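Local coordinates for protein PfEMP1 variant 2 of strain MC (Plasmodium falciparum, PDB 3C64) that probably binds host cell surface receptors, the chain being the MC179 portion of its CD36-binding cysteine-rich interdomain region, at residues L90-L95 with A119-I124. Numbering follows the deposited sequence.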
loop_
_atom_site.group_PDB
_atom_site.type_symbol
_atom_site.label_atom_id
_atom_site.label_comp_id
_atom_site.label_asym_id
_atom_site.label_seq_id
_atom_site.Cartn_x
_atom_site.Cartn_y
_atom_site.Cartn_z
ATOM N N LEU A 90 1.301 -7.788 -3.471
ATOM C CA LEU A 90 0.696 -6.494 -3.746
ATOM C C LEU A 90 -0.819 -6.620 -3.701
ATOM O O LEU A 90 -1.494 -5.730 -3.197
ATOM C CB LEU A 90 1.153 -5.963 -5.109
ATOM C CG LEU A 90 0.447 -4.711 -5.631
ATOM C CD1 LEU A 90 0.662 -3.552 -4.678
ATOM C CD2 LEU A 90 0.953 -4.374 -7.012
ATOM N N MET A 91 -1.348 -7.730 -4.214
ATOM C CA MET A 91 -2.791 -7.960 -4.203
ATOM C C MET A 91 -3.296 -8.083 -2.764
ATOM O O MET A 91 -4.228 -7.386 -2.364
ATOM C CB MET A 91 -3.165 -9.216 -5.003
ATOM C CG MET A 91 -2.967 -9.107 -6.518
ATOM S SD MET A 91 -3.922 -7.771 -7.272
ATOM C CE MET A 91 -2.637 -6.649 -7.776
ATOM N N LYS A 92 -2.664 -8.952 -1.983
ATOM C CA LYS A 92 -3.047 -9.144 -0.592
ATOM C C LYS A 92 -2.965 -7.837 0.205
ATOM O O LYS A 92 -3.907 -7.482 0.918
ATOM C CB LYS A 92 -2.161 -10.207 0.037
ATOM C CG LYS A 92 -2.218 -10.257 1.538
ATOM C CD LYS A 92 -1.241 -11.278 2.030
ATOM C CE LYS A 92 -0.899 -11.037 3.471
ATOM N NZ LYS A 92 -0.079 -12.169 3.997
ATOM N N ASP A 93 -1.853 -7.114 0.058
ATOM C CA ASP A 93 -1.669 -5.840 0.759
ATOM C C ASP A 93 -2.684 -4.774 0.350
ATOM O O ASP A 93 -3.186 -4.038 1.190
ATOM C CB ASP A 93 -0.249 -5.307 0.554
ATOM C CG ASP A 93 0.798 -6.131 1.282
ATOM O OD1 ASP A 93 0.458 -6.793 2.291
ATOM O OD2 ASP A 93 1.966 -6.114 0.846
ATOM N N LEU A 94 -2.980 -4.690 -0.942
ATOM C CA LEU A 94 -3.940 -3.712 -1.420
ATOM C C LEU A 94 -5.339 -3.987 -0.888
ATOM O O LEU A 94 -6.022 -3.054 -0.483
ATOM C CB LEU A 94 -3.964 -3.644 -2.948
ATOM C CG LEU A 94 -2.823 -2.868 -3.596
ATOM C CD1 LEU A 94 -3.075 -2.772 -5.082
ATOM C CD2 LEU A 94 -2.710 -1.480 -2.984
ATOM N N LEU A 95 -5.746 -5.258 -0.867
ATOM C CA LEU A 95 -7.069 -5.645 -0.371
ATOM C C LEU A 95 -7.223 -5.197 1.080
ATOM O O LEU A 95 -8.096 -4.396 1.408
ATOM C CB LEU A 95 -7.234 -7.167 -0.420
ATOM C CG LEU A 95 -8.600 -7.871 -0.531
ATOM C CD1 LEU A 95 -8.585 -9.105 0.359
ATOM C CD2 LEU A 95 -9.763 -6.982 -0.151
ATOM N N ALA A 119 -6.453 -17.275 10.794
ATOM C CA ALA A 119 -6.769 -18.005 9.567
ATOM C C ALA A 119 -5.518 -18.267 8.727
ATOM O O ALA A 119 -5.608 -18.702 7.577
ATOM C CB ALA A 119 -7.796 -17.237 8.744
ATOM N N GLY A 120 -4.352 -17.989 9.301
ATOM C CA GLY A 120 -3.109 -18.201 8.581
ATOM C C GLY A 120 -2.946 -17.258 7.403
ATOM O O GLY A 120 -2.730 -17.690 6.281
ATOM N N VAL A 121 -3.119 -15.967 7.657
ATOM C CA VAL A 121 -2.976 -14.936 6.630
ATOM C C VAL A 121 -2.105 -13.847 7.252
ATOM O O VAL A 121 -2.475 -13.254 8.270
ATOM C CB VAL A 121 -4.351 -14.315 6.229
ATOM C CG1 VAL A 121 -4.162 -13.237 5.168
ATOM C CG2 VAL A 121 -5.295 -15.383 5.717
ATOM N N GLY A 122 -0.926 -13.621 6.681
ATOM C CA GLY A 122 -0.050 -12.597 7.221
ATOM C C GLY A 122 -0.701 -11.230 7.124
ATOM O O GLY A 122 -1.545 -11.007 6.259
ATOM N N GLY A 123 -0.363 -10.328 8.040
ATOM C CA GLY A 123 -0.927 -8.988 7.989
ATOM C C GLY A 123 -0.264 -8.181 6.883
ATOM O O GLY A 123 0.577 -8.698 6.143
ATOM N N ILE A 124 -0.634 -6.912 6.767
ATOM C CA ILE A 124 -0.061 -6.031 5.749
ATOM C C ILE A 124 1.452 -5.824 5.940
ATOM O O ILE A 124 1.931 -5.587 7.054
ATOM C CB ILE A 124 -0.745 -4.658 5.769
ATOM C CG1 ILE A 124 -2.245 -4.812 5.532
ATOM C CG2 ILE A 124 -0.117 -3.746 4.742
ATOM C CD1 ILE A 124 -3.063 -3.620 6.022
#
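With CG opposite the backbone N (chi1 165°) and the chain extended beyond it, Lys92 runs from helix 81-102 to the loop at Gly122, while Asp93, its CG beside the backbone N at chi1 -70°, turns its carboxylate to Ile124. The two consecutive side chains thus meet successive parts of one loop. The lysine ends among main-chain atoms, NZ lying 2.9 Å from Gly122 O and close to Gly122 N, itself a donor; the model is crowded here, and the exact position of this end is doubtful. Asp93 works differently. Its OD1 sits 3.6 Å from Ile124 CA and 4.0 Å from Ile124 CG2, and the same oxygen accepts a hydrogen bond from Asp125 N just beyond the segment. Ile124 meanwhile lays its side chain against Leu96, Glu97 and Gln100 of the helix, so the loop between helices 106-118 and 130-136 follows the helix surface there. This is plain packing in the largely helical cysteine-rich interdomain region, about 22 Å from the centre of the chain, with Val121 also touching Lys147 of the second subunit. Chemically the secure element is the aspartate: its buried carboxylate gains at least one N-H partner from the loop backbone, which probably eases the cost of burying its charge.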